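Local coordinates for protein phosphatidylinositol-specific phospholipase C (Listeria monocytogenes, PDB 2PLC) that belongs to the bacterial phosphatidylinositol-specific phospholipases C and folds as an irregular beta-alpha barrel of the TIM type, at residues T24-S29 / I71-I76; Q44-T47 / Q52-E55; N68-I71 / I76-N79; I58-I63 / L252-M257. All blocks are in the same frame, centred on the assembly; numbering follows the deposited sequence.

Contact 1 (T24-S29 / I71-I76)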
loop_
_atom_site.group_PDB
_atom_site.type_symbol
_atom_site.label_atom_id
_atom_site.label_comp_id
_atom_site.label_asym_id
_atom_site.label_seq_id
_atom_site.Cartn_x
_atom_site.Cartn_y
_atom_site.Cartn_z
ATOM N N THR A 24 -2.440 4.118 -0.598
ATOM C CA THR A 24 -3.014 4.903 0.487
ATOM C C THR A 24 -2.385 4.527 1.829
ATOM O O THR A 24 -2.066 3.358 2.081
ATOM C CB THR A 24 -4.530 4.693 0.596
ATOM O OG1 THR A 24 -4.812 3.289 0.576
ATOM C CG2 THR A 24 -5.260 5.381 -0.538
ATOM N N HIS A 25 -2.172 5.536 2.669
ATOM C CA HIS A 25 -1.607 5.335 3.996
ATOM C C HIS A 25 -2.786 5.152 4.944
ATOM O O HIS A 25 -3.765 5.896 4.863
ATOM C CB HIS A 25 -0.773 6.555 4.405
ATOM C CG HIS A 25 -0.444 6.608 5.863
ATOM N ND1 HIS A 25 -0.902 7.609 6.692
ATOM C CD2 HIS A 25 0.298 5.786 6.642
ATOM C CE1 HIS A 25 -0.456 7.403 7.917
ATOM N NE2 HIS A 25 0.275 6.303 7.914
ATOM N N ASP A 26 -2.704 4.139 5.808
ATOM C CA ASP A 26 -3.764 3.834 6.772
ATOM C C ASP A 26 -5.120 3.794 6.059
ATOM O O ASP A 26 -6.073 4.495 6.412
ATOM C CB ASP A 26 -3.768 4.868 7.894
ATOM C CG ASP A 26 -4.237 4.299 9.211
ATOM O OD1 ASP A 26 -4.769 3.164 9.260
ATOM O OD2 ASP A 26 -4.056 5.008 10.212
ATOM N N THR A 27 -5.157 2.952 5.037
ATOM C CA THR A 27 -6.300 2.728 4.174
ATOM C C THR A 27 -7.695 2.752 4.802
ATOM O O THR A 27 -8.604 3.383 4.259
ATOM C CB THR A 27 -6.116 1.388 3.445
ATOM O OG1 THR A 27 -4.843 1.384 2.775
ATOM C CG2 THR A 27 -7.245 1.159 2.435
ATOM N N MET A 28 -7.853 2.070 5.936
ATOM C CA MET A 28 -9.147 1.955 6.612
ATOM C C MET A 28 -9.594 3.092 7.518
ATOM O O MET A 28 -10.708 3.055 8.038
ATOM C CB MET A 28 -9.207 0.654 7.418
ATOM C CG MET A 28 -8.977 -0.601 6.602
ATOM S SD MET A 28 -9.974 -0.646 5.100
ATOM C CE MET A 28 -11.575 -1.189 5.751
ATOM N N SER A 29 -8.738 4.086 7.730
ATOM C CA SER A 29 -9.093 5.197 8.601
ATOM C C SER A 29 -9.965 6.265 7.938
ATOM O O SER A 29 -9.543 7.411 7.749
ATOM C CB SER A 29 -7.841 5.827 9.205
ATOM O OG SER A 29 -8.197 6.743 10.225
ATOM N N ILE A 71 -9.825 -4.233 12.542
ATOM C CA ILE A 71 -9.014 -3.141 12.015
ATOM C C ILE A 71 -8.935 -2.004 13.029
ATOM O O ILE A 71 -9.959 -1.526 13.529
ATOM C CB ILE A 71 -9.576 -2.614 10.669
ATOM C CG1 ILE A 71 -9.766 -3.776 9.681
ATOM C CG2 ILE A 71 -8.646 -1.561 10.083
ATOM C CD1 ILE A 71 -8.565 -4.694 9.545
ATOM N N TYR A 72 -7.710 -1.574 13.318
ATOM C CA TYR A 72 -7.470 -0.521 14.298
ATOM C C TYR A 72 -6.520 0.590 13.865
ATOM O O TYR A 72 -5.840 0.515 12.842
ATOM C CB TYR A 72 -6.900 -1.125 15.592
ATOM C CG TYR A 72 -7.884 -1.890 16.445
ATOM C CD1 TYR A 72 -8.206 -3.214 16.156
ATOM C CD2 TYR A 72 -8.489 -1.290 17.551
ATOM C CE1 TYR A 72 -9.107 -3.921 16.944
ATOM C CE2 TYR A 72 -9.392 -1.990 18.343
ATOM C CZ TYR A 72 -9.696 -3.303 18.032
ATOM O OH TYR A 72 -10.599 -3.996 18.800
ATOM N N HIS A 73 -6.495 1.620 14.698
ATOM C CA HIS A 73 -5.627 2.771 14.545
ATOM C C HIS A 73 -5.254 3.009 15.999
ATOM O O HIS A 73 -5.841 3.853 16.680
ATOM C CB HIS A 73 -6.383 3.968 13.982
ATOM C CG HIS A 73 -5.525 5.181 13.801
ATOM N ND1 HIS A 73 -5.157 6.000 14.847
ATOM C CD2 HIS A 73 -4.944 5.702 12.696
ATOM C CE1 HIS A 73 -4.386 6.972 14.393
ATOM N NE2 HIS A 73 -4.241 6.813 13.090
ATOM N N GLY A 74 -4.318 2.203 16.487
ATOM C CA GLY A 74 -3.915 2.295 17.875
ATOM C C GLY A 74 -5.057 1.731 18.704
ATOM O O GLY A 74 -5.519 0.617 18.447
ATOM N N PRO A 75 -5.560 2.493 19.683
ATOM C CA PRO A 75 -6.663 2.058 20.544
ATOM C C PRO A 75 -8.023 2.335 19.906
ATOM O O PRO A 75 -9.067 2.084 20.507
ATOM C CB PRO A 75 -6.464 2.922 21.782
ATOM C CG PRO A 75 -6.007 4.222 21.183
ATOM C CD PRO A 75 -5.012 3.789 20.133
ATOM N N ILE A 76 -7.997 2.874 18.692
ATOM C CA ILE A 76 -9.210 3.226 17.970
ATOM C C ILE A 76 -9.676 2.138 17.009
ATOM O O ILE A 76 -8.956 1.767 16.081
ATOM C CB ILE A 76 -8.999 4.543 17.194
ATOM C CG1 ILE A 76 -8.685 5.673 18.174
ATOM C CG2 ILE A 76 -10.224 4.891 16.362
ATOM C CD1 ILE A 76 -8.273 6.954 17.501
#
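Met-28 and Ile-71 lie 7.4 Å apart between CA atoms, and Ser-29 and His-73 7.3 Å, so a type I turn from Asp-26 to Ser-29 comes up beside strand 70-73 at side-chain distance, without strand pairing. The apolar half of the contact is Met-28 on Ile-71. CG2 of Ile-71 sits 3.5 Å from CB and 3.6 Å from CG of Met-28, the two side chains at about a right angle. In Ile-71 a chi1 of -53° puts CG1 beside the backbone N and CG2 opposite it, which leaves that methyl facing the root of the methionine; the Met-28 chain then bends at chi2 and chi3, carrying its sulfur away. Segment 24-29 runs from the end of the first barrel strand, 20-24, into the loop after it, at the C-terminal end of the barrel, where TIM-type enzymes carry their active site, and the hairpin containing 71-76 stands over it. The polar half sets the carboxylate of Asp-26 beside the ring of His-73. Their planes are only 10° apart, and OD2 comes in at the ring's edge, 3.4 Å from NE2 of His-73; the ring is probably flipped in the model, so this approach is doubtful in detail, and with the imidazole turned back a hydrogen bond is possible. On the loop side, CB of Asp-26 rests over one face of the His-25 ring, 4.1 Å above its plane. Asp-62 holds the turn as well, its OD2 bonded to the Asp-26 N and its own N to Thr-27 OG1, while Ser-29 OG is bonded to Ala-43 O.

Contact 2 (Q44-T47 / Q52-E55)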
loop_
_atom_site.group_PDB
_atom_site.type_symbol
_atom_site.label_atom_id
_atom_site.label_comp_id
_atom_site.label_asym_id
_atom_site.label_seq_id
_atom_site.Cartn_x
_atom_site.Cartn_y
_atom_site.Cartn_z
ATOM N N GLN A 44 -8.155 10.589 11.138
ATOM C CA GLN A 44 -8.572 10.364 9.756
ATOM C C GLN A 44 -7.481 10.557 8.696
ATOM O O GLN A 44 -6.716 11.518 8.746
ATOM C CB GLN A 44 -9.775 11.246 9.430
ATOM C CG GLN A 44 -10.409 10.953 8.087
ATOM C CD GLN A 44 -11.454 11.976 7.709
ATOM O OE1 GLN A 44 -11.392 13.125 8.139
ATOM N NE2 GLN A 44 -12.416 11.567 6.896
ATOM N N THR A 45 -7.426 9.641 7.729
ATOM C CA THR A 45 -6.448 9.725 6.642
ATOM C C THR A 45 -7.074 9.556 5.257
ATOM O O THR A 45 -6.421 9.820 4.245
ATOM C CB THR A 45 -5.363 8.665 6.779
ATOM O OG1 THR A 45 -5.977 7.374 6.799
ATOM C CG2 THR A 45 -4.565 8.877 8.059
ATOM N N GLN A 46 -8.329 9.106 5.215
ATOM C CA GLN A 46 -9.031 8.886 3.949
ATOM C C GLN A 46 -10.505 9.304 4.004
ATOM O O GLN A 46 -11.083 9.470 5.077
ATOM C CB GLN A 46 -8.967 7.401 3.558
ATOM C CG GLN A 46 -7.582 6.769 3.565
ATOM C CD GLN A 46 -6.656 7.350 2.510
ATOM O OE1 GLN A 46 -7.110 7.840 1.480
ATOM N NE2 GLN A 46 -5.351 7.297 2.766
ATOM N N THR A 47 -11.107 9.479 2.831
ATOM C CA THR A 47 -12.522 9.822 2.734
ATOM C C THR A 47 -13.237 8.731 1.939
ATOM O O THR A 47 -14.426 8.493 2.135
ATOM C CB THR A 47 -12.759 11.184 2.053
ATOM O OG1 THR A 47 -12.143 11.193 0.762
ATOM C CG2 THR A 47 -12.203 12.307 2.906
ATOM N N GLN A 52 -13.992 1.962 -2.887
ATOM C CA GLN A 52 -13.925 3.134 -3.751
ATOM C C GLN A 52 -12.488 3.415 -4.173
ATOM O O GLN A 52 -12.241 3.839 -5.302
ATOM C CB GLN A 52 -14.494 4.358 -3.043
ATOM C CG GLN A 52 -15.934 4.220 -2.637
ATOM C CD GLN A 52 -16.493 5.510 -2.100
ATOM O OE1 GLN A 52 -17.513 5.999 -2.578
ATOM N NE2 GLN A 52 -15.817 6.086 -1.108
ATOM N N GLN A 53 -11.553 3.197 -3.250
ATOM C CA GLN A 53 -10.133 3.420 -3.507
ATOM C C GLN A 53 -9.621 2.483 -4.597
ATOM O O GLN A 53 -8.871 2.897 -5.482
ATOM C CB GLN A 53 -9.324 3.206 -2.231
ATOM C CG GLN A 53 -9.581 4.229 -1.139
ATOM C CD GLN A 53 -8.791 3.928 0.118
ATOM O OE1 GLN A 53 -7.655 3.455 0.047
ATOM N NE2 GLN A 53 -9.390 4.185 1.279
ATOM N N LEU A 54 -10.049 1.226 -4.540
ATOM C CA LEU A 54 -9.639 0.242 -5.537
ATOM C C LEU A 54 -10.162 0.642 -6.912
ATOM O O LEU A 54 -9.413 0.639 -7.884
ATOM C CB LEU A 54 -10.125 -1.157 -5.148
ATOM C CG LEU A 54 -9.547 -1.727 -3.845
ATOM C CD1 LEU A 54 -10.081 -3.134 -3.604
ATOM C CD2 LEU A 54 -8.029 -1.737 -3.906
ATOM N N GLU A 55 -11.434 1.018 -6.987
ATOM C CA GLU A 55 -12.022 1.444 -8.255
ATOM C C GLU A 55 -11.397 2.742 -8.769
ATOM O O GLU A 55 -11.447 3.025 -9.964
ATOM C CB GLU A 55 -13.537 1.625 -8.133
ATOM C CG GLU A 55 -14.315 0.336 -7.963
ATOM C CD GLU A 55 -15.730 0.431 -8.524
ATOM O OE1 GLU A 55 -16.378 1.496 -8.367
ATOM O OE2 GLU A 55 -16.187 -0.566 -9.133
#
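Gln-46 and Gln-53 meet at about a right angle, the methylene part of one against the amide end of the other. NE2 of Gln-53 lies 3.9 Å from CG of Gln-46 and 4.0 Å from its CB, which is packing distance. The two amides, whose planes are 37° apart, do not bond to each other. The difference lies in the shapes of the chains. Gln-53 is extended beyond CG (chi2 178°) and sends its amide straight out from the helix across the gap, whereas Gln-46 bends at chi2 (-66°) and swings its own amide aside, leaving CB and CG as the surface that is met. The backbones stay well apart, with 9.3 Å between the CA atoms of Thr-47 and Gln-53. Toward solvent, Thr-47 and the side chain of Gln-52 only approach one another.

One shell further out, a weak bond of 3.1 Å from Gln-44 NE2 to the carbonyl O of Gln-46 links the two ends of 44-46. Both central amides are held by backbone and hydroxyl partners: Gln-46 NE2 by the carbonyl oxygens of His-25 and Met-257, Gln-53 NE2 by those of Met-48 and Thr-27, and Gln-53 OE1 by the hydroxyl of Thr-24. The loop 44-47 and helix 50-55 are thus both tied to the loop at the end of barrel strand 20-24. With two carbonyls gripping each buried NE2, the rotation of both amides is fixed, and the amide of Gln-53 meets the Gln-46 methylenes by van der Waals contact alone, its N-H groups being spent on carbonyls.

Contact 3 (N68-I71 / I76-N79)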
loop_
_atom_site.group_PDB
_atom_site.type_symbol
_atom_site.label_atom_id
_atom_site.label_comp_id
_atom_site.label_asym_id
_atom_site.label_seq_id
_atom_site.Cartn_x
_atom_site.Cartn_y
_atom_site.Cartn_z
ATOM N N ASN A 68 -7.516 -9.847 17.520
ATOM C CA ASN A 68 -8.950 -10.127 17.605
ATOM C C ASN A 68 -9.486 -10.086 16.172
ATOM O O ASN A 68 -10.680 -10.249 15.939
ATOM C CB ASN A 68 -9.670 -9.087 18.480
ATOM C CG ASN A 68 -9.484 -7.656 17.984
ATOM O OD1 ASN A 68 -8.548 -7.351 17.247
ATOM N ND2 ASN A 68 -10.375 -6.768 18.406
ATOM N N LEU A 69 -8.568 -9.845 15.231
ATOM C CA LEU A 69 -8.840 -9.767 13.795
ATOM C C LEU A 69 -9.657 -8.563 13.342
ATOM O O LEU A 69 -10.321 -8.612 12.311
ATOM C CB LEU A 69 -9.471 -11.067 13.286
ATOM C CG LEU A 69 -8.583 -12.306 13.400
ATOM C CD1 LEU A 69 -9.301 -13.506 12.805
ATOM C CD2 LEU A 69 -7.267 -12.062 12.689
ATOM N N ASN A 70 -9.599 -7.483 14.113
ATOM C CA ASN A 70 -10.319 -6.260 13.774
ATOM C C ASN A 70 -9.332 -5.192 13.327
ATOM O O ASN A 70 -8.161 -5.234 13.701
ATOM C CB ASN A 70 -11.120 -5.742 14.971
ATOM C CG ASN A 70 -12.411 -6.502 15.192
ATOM O OD1 ASN A 70 -12.957 -6.488 16.291
ATOM N ND2 ASN A 70 -12.917 -7.152 14.147
ATOM N N ILE A 71 -9.825 -4.233 12.542
ATOM C CA ILE A 71 -9.014 -3.141 12.015
ATOM C C ILE A 71 -8.935 -2.004 13.029
ATOM O O ILE A 71 -9.959 -1.526 13.529
ATOM C CB ILE A 71 -9.576 -2.614 10.669
ATOM C CG1 ILE A 71 -9.766 -3.776 9.681
ATOM C CG2 ILE A 71 -8.646 -1.561 10.083
ATOM C CD1 ILE A 71 -8.565 -4.694 9.545
ATOM N N ILE A 76 -7.997 2.874 18.692
ATOM C CA ILE A 76 -9.210 3.226 17.970
ATOM C C ILE A 76 -9.676 2.138 17.009
ATOM O O ILE A 76 -8.956 1.767 16.081
ATOM C CB ILE A 76 -8.999 4.543 17.194
ATOM C CG1 ILE A 76 -8.685 5.673 18.174
ATOM C CG2 ILE A 76 -10.224 4.891 16.362
ATOM C CD1 ILE A 76 -8.273 6.954 17.501
ATOM N N PHE A 77 -10.876 1.618 17.258
ATOM C CA PHE A 77 -11.479 0.595 16.409
ATOM C C PHE A 77 -12.004 1.307 15.162
ATOM O O PHE A 77 -12.686 2.327 15.272
ATOM C CB PHE A 77 -12.628 -0.085 17.157
ATOM C CG PHE A 77 -13.397 -1.082 16.332
ATOM C CD1 PHE A 77 -12.740 -1.978 15.492
ATOM C CD2 PHE A 77 -14.786 -1.128 16.402
ATOM C CE1 PHE A 77 -13.453 -2.902 14.735
ATOM C CE2 PHE A 77 -15.508 -2.049 15.648
ATOM C CZ PHE A 77 -14.838 -2.940 14.811
ATOM N N LEU A 78 -11.699 0.765 13.984
ATOM C CA LEU A 78 -12.128 1.383 12.736
ATOM C C LEU A 78 -13.396 0.815 12.097
ATOM O O LEU A 78 -13.626 1.007 10.907
ATOM C CB LEU A 78 -10.976 1.388 11.726
ATOM C CG LEU A 78 -9.713 2.161 12.134
ATOM C CD1 LEU A 78 -8.698 2.112 11.012
ATOM C CD2 LEU A 78 -10.058 3.604 12.461
ATOM N N ASN A 79 -14.232 0.146 12.889
ATOM C CA ASN A 79 -15.483 -0.431 12.381
ATOM C C ASN A 79 -15.302 -1.294 11.135
ATOM O O ASN A 79 -16.040 -1.159 10.151
ATOM C CB ASN A 79 -16.523 0.667 12.114
ATOM C CG ASN A 79 -17.157 1.193 13.386
ATOM O OD1 ASN A 79 -16.642 0.983 14.485
ATOM N ND2 ASN A 79 -18.287 1.874 13.246
#
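Leu-78 N donates to Ile-71 O across a short beta hairpin, at 2.9 Å and nearly straight (166°), the donor tilted 26° out of the carbonyl plane. The two CA atoms are 5.5 Å apart, as in a hydrogen-bonded antiparallel pair, yet this is the one bond the pair makes; the chain turns a corner at Asn-79, and Ile-71 is bonded through its backbone to Ala-80 as well.

The tight side is the buried one. There CG2 of Ile-71 packs 3.8 Å from CD1 of Leu-78, the side chains crossing at about a right angle, and CB of Leu-78 also lies 3.6 Å from the bonded oxygen of Ile-71. Trp-36 of helix 34-38 and Met-28 add to the packing around Leu-78.

The other side is more open to solvent and is carried by Asn-70 and Phe-77, both partly exposed. With CG opposite its backbone N (chi1 175°), the phenyl group of Phe-77 leans back toward the first strand. Its CE1 reaches 3.7 Å from CB of Asn-70, and its CD1 approaches Ile-71 O at 3.4 Å; the amide of Asn-70 and the ring are inclined to each other. One ring face is covered from within its own segment by the backbone N of Asn-79, 3.4 Å above the plane. Before the strand, Asn-68 OD1 accepts a weak bond from Asn-70 N, closing an Asx turn. This backbone bond between the segments, from Leu-78 N to Ile-71 O, is flanked by the Leu-78 side chain on the buried side and by the Phe-77 ring on the more exposed one, which probably limits water's access to it.

Contact 4 (I58-I63 / L252-M257)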
loop_
_atom_site.group_PDB
_atom_site.type_symbol
_atom_site.label_atom_id
_atom_site.label_comp_id
_atom_site.label_asym_id
_atom_site.label_seq_id
_atom_site.Cartn_x
_atom_site.Cartn_y
_atom_site.Cartn_z
ATOM N N ILE A 58 -6.207 2.843 -6.771
ATOM C CA ILE A 58 -5.267 2.529 -5.696
ATOM C C ILE A 58 -4.921 1.045 -5.792
ATOM O O ILE A 58 -5.814 0.210 -5.918
ATOM C CB ILE A 58 -5.887 2.824 -4.304
ATOM C CG1 ILE A 58 -6.191 4.318 -4.154
ATOM C CG2 ILE A 58 -4.976 2.331 -3.189
ATOM C CD1 ILE A 58 -4.997 5.229 -4.333
ATOM N N ARG A 59 -3.631 0.722 -5.776
ATOM C CA ARG A 59 -3.216 -0.675 -5.869
ATOM C C ARG A 59 -2.330 -1.100 -4.716
ATOM O O ARG A 59 -1.810 -2.214 -4.690
ATOM C CB ARG A 59 -2.518 -0.957 -7.201
ATOM C CG ARG A 59 -3.440 -0.920 -8.407
ATOM C CD ARG A 59 -4.519 -1.988 -8.350
ATOM N NE ARG A 59 -5.438 -1.854 -9.474
ATOM C CZ ARG A 59 -6.547 -1.120 -9.458
ATOM N NH1 ARG A 59 -6.891 -0.453 -8.363
ATOM N NH2 ARG A 59 -7.298 -1.024 -10.552
ATOM N N TYR A 60 -2.120 -0.185 -3.783
ATOM C CA TYR A 60 -1.331 -0.478 -2.602
ATOM C C TYR A 60 -2.183 -0.066 -1.422
ATOM O O TYR A 60 -2.681 1.063 -1.380
ATOM C CB TYR A 60 -0.024 0.321 -2.593
ATOM C CG TYR A 60 0.678 0.295 -1.251
ATOM C CD1 TYR A 60 1.552 -0.732 -0.920
ATOM C CD2 TYR A 60 0.426 1.279 -0.294
ATOM C CE1 TYR A 60 2.158 -0.788 0.330
ATOM C CE2 TYR A 60 1.024 1.235 0.957
ATOM C CZ TYR A 60 1.889 0.197 1.260
ATOM O OH TYR A 60 2.482 0.149 2.496
ATOM N N ILE A 61 -2.386 -0.983 -0.483
ATOM C CA ILE A 61 -3.176 -0.667 0.701
ATOM C C ILE A 61 -2.385 -0.954 1.963
ATOM O O ILE A 61 -1.486 -1.790 1.974
ATOM C CB ILE A 61 -4.545 -1.381 0.711
ATOM C CG1 ILE A 61 -4.372 -2.896 0.648
ATOM C CG2 ILE A 61 -5.383 -0.899 -0.460
ATOM C CD1 ILE A 61 -5.689 -3.653 0.641
ATOM N N ASP A 62 -2.714 -0.222 3.015
ATOM C CA ASP A 62 -2.029 -0.316 4.294
ATOM C C ASP A 62 -3.078 -0.682 5.350
ATOM O O ASP A 62 -3.857 0.164 5.789
ATOM C CB ASP A 62 -1.401 1.053 4.554
ATOM C CG ASP A 62 -0.709 1.155 5.883
ATOM O OD1 ASP A 62 -0.606 0.145 6.615
ATOM O OD2 ASP A 62 -0.259 2.280 6.190
ATOM N N ILE A 63 -3.087 -1.951 5.744
ATOM C CA ILE A 63 -4.051 -2.474 6.708
ATOM C C ILE A 63 -3.433 -2.768 8.072
ATOM O O ILE A 63 -2.468 -3.522 8.178
ATOM C CB ILE A 63 -4.708 -3.761 6.158
ATOM C CG1 ILE A 63 -5.249 -3.518 4.742
ATOM C CG2 ILE A 63 -5.829 -4.237 7.083
ATOM C CD1 ILE A 63 -6.343 -2.483 4.657
ATOM N N LEU A 252 8.429 5.243 -10.869
ATOM C CA LEU A 252 8.687 6.013 -9.659
ATOM C C LEU A 252 8.415 5.263 -8.358
ATOM O O LEU A 252 8.626 5.801 -7.274
ATOM C CB LEU A 252 7.873 7.304 -9.698
ATOM C CG LEU A 252 8.005 8.146 -10.970
ATOM C CD1 LEU A 252 7.132 9.379 -10.855
ATOM C CD2 LEU A 252 9.456 8.531 -11.214
ATOM N N GLY A 253 7.957 4.022 -8.462
ATOM C CA GLY A 253 7.671 3.242 -7.270
ATOM C C GLY A 253 6.275 3.493 -6.734
ATOM O O GLY A 253 5.411 4.017 -7.435
ATOM N N ILE A 254 6.068 3.138 -5.472
ATOM C CA ILE A 254 4.777 3.293 -4.810
ATOM C C ILE A 254 4.669 4.610 -4.044
ATOM O O ILE A 254 5.404 4.848 -3.083
ATOM C CB ILE A 254 4.519 2.121 -3.849
ATOM C CG1 ILE A 254 4.726 0.798 -4.590
ATOM C CG2 ILE A 254 3.096 2.196 -3.305
ATOM C CD1 ILE A 254 4.798 -0.400 -3.698
ATOM N N LEU A 255 3.759 5.465 -4.499
ATOM C CA LEU A 255 3.513 6.769 -3.886
ATOM C C LEU A 255 2.312 6.611 -2.957
ATOM O O LEU A 255 1.167 6.506 -3.405
ATOM C CB LEU A 255 3.267 7.823 -4.975
ATOM C CG LEU A 255 4.449 7.989 -5.953
ATOM C CD1 LEU A 255 4.137 9.009 -7.034
ATOM C CD2 LEU A 255 5.705 8.398 -5.190
ATOM N N ILE A 256 2.606 6.576 -1.659
ATOM C CA ILE A 256 1.624 6.358 -0.601
ATOM C C ILE A 256 1.087 7.662 -0.002
ATOM O O ILE A 256 1.813 8.391 0.679
ATOM C CB ILE A 256 2.257 5.452 0.481
ATOM C CG1 ILE A 256 2.990 4.285 -0.205
ATOM C CG2 ILE A 256 1.196 4.898 1.395
ATOM C CD1 ILE A 256 3.818 3.454 0.713
ATOM N N MET A 257 -0.213 7.896 -0.183
ATOM C CA MET A 257 -0.844 9.135 0.255
ATOM C C MET A 257 -2.023 9.086 1.227
ATOM O O MET A 257 -2.671 8.049 1.427
ATOM C CB MET A 257 -1.336 9.893 -0.987
ATOM C CG MET A 257 -0.329 10.016 -2.110
ATOM S SD MET A 257 -1.093 10.445 -3.670
ATOM C CE MET A 257 -1.598 8.814 -4.251
#
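The ring of Tyr-60 is met by two isoleucines, Ile-254 near its root and Ile-256 further out along one flank, and both approach it obliquely. CG2 of Ile-254 lies 3.7 Å from CG of the tyrosine and equally near its CB, with the two side chains at about a right angle. Ile-256 spreads itself along the ring: its CD1 is 3.6 Å from CE2 of Tyr-60, its CG2 3.7 Å from the same atom, and CD1 continues outward to 4.0 Å from the hydroxyl OH. In Tyr-60 the ring stands opposite the backbone N (chi1 167°), which lays it lengthwise along the row of methyls from Ile-254 CG2 to Ile-256 CD1. The guanidinium of Arg-59 turns away from strand 253-257 and is occupied on the far side, where NH1 donates to Ile-58 O at 2.8 Å and is also bonded to Leu-54 O, and NH2 forms a salt bridge with Glu-99.

Tyr-60 and Ile-254 are 7.5 Å apart between CA atoms, and the contact is made wholly by side chains. Alternation along the strands turns Tyr-60, Ile-254 and Ile-256 to one another and Ile-61 and Leu-255 the other way. Strand 20-24 stands between the two, pairing with 253-257 and bonded through Thr-24 to Tyr-60, while Ile-102 of strand 101-107 and Leu-214 of strand 212-216 close in around the tyrosine inside the barrel.

Contact 4 is the deep one, its centre about 4 Å from the centre of the chain, and is purely apolar between barrel strands. Contacts 1 and 3 are also buried though their centres lie further out (about 13 and 18 Å), while contact 2 is only partly buried, with Thr-47 and Gln-52 exposed. These three bring in polar groups: a carboxylate beside an imidazole in contact 1, glutamine amides in contact 2, a backbone bond in contact 3. Contacts 1 and 3 use the same hairpin, Leu-78 packing next to Met-28. The loop 24-29 joins the set, its Thr-24 and His-25 bonding to the amides of contact 2 and His-25 N to Met-257 O. Contacts 2 and 3 do not touch.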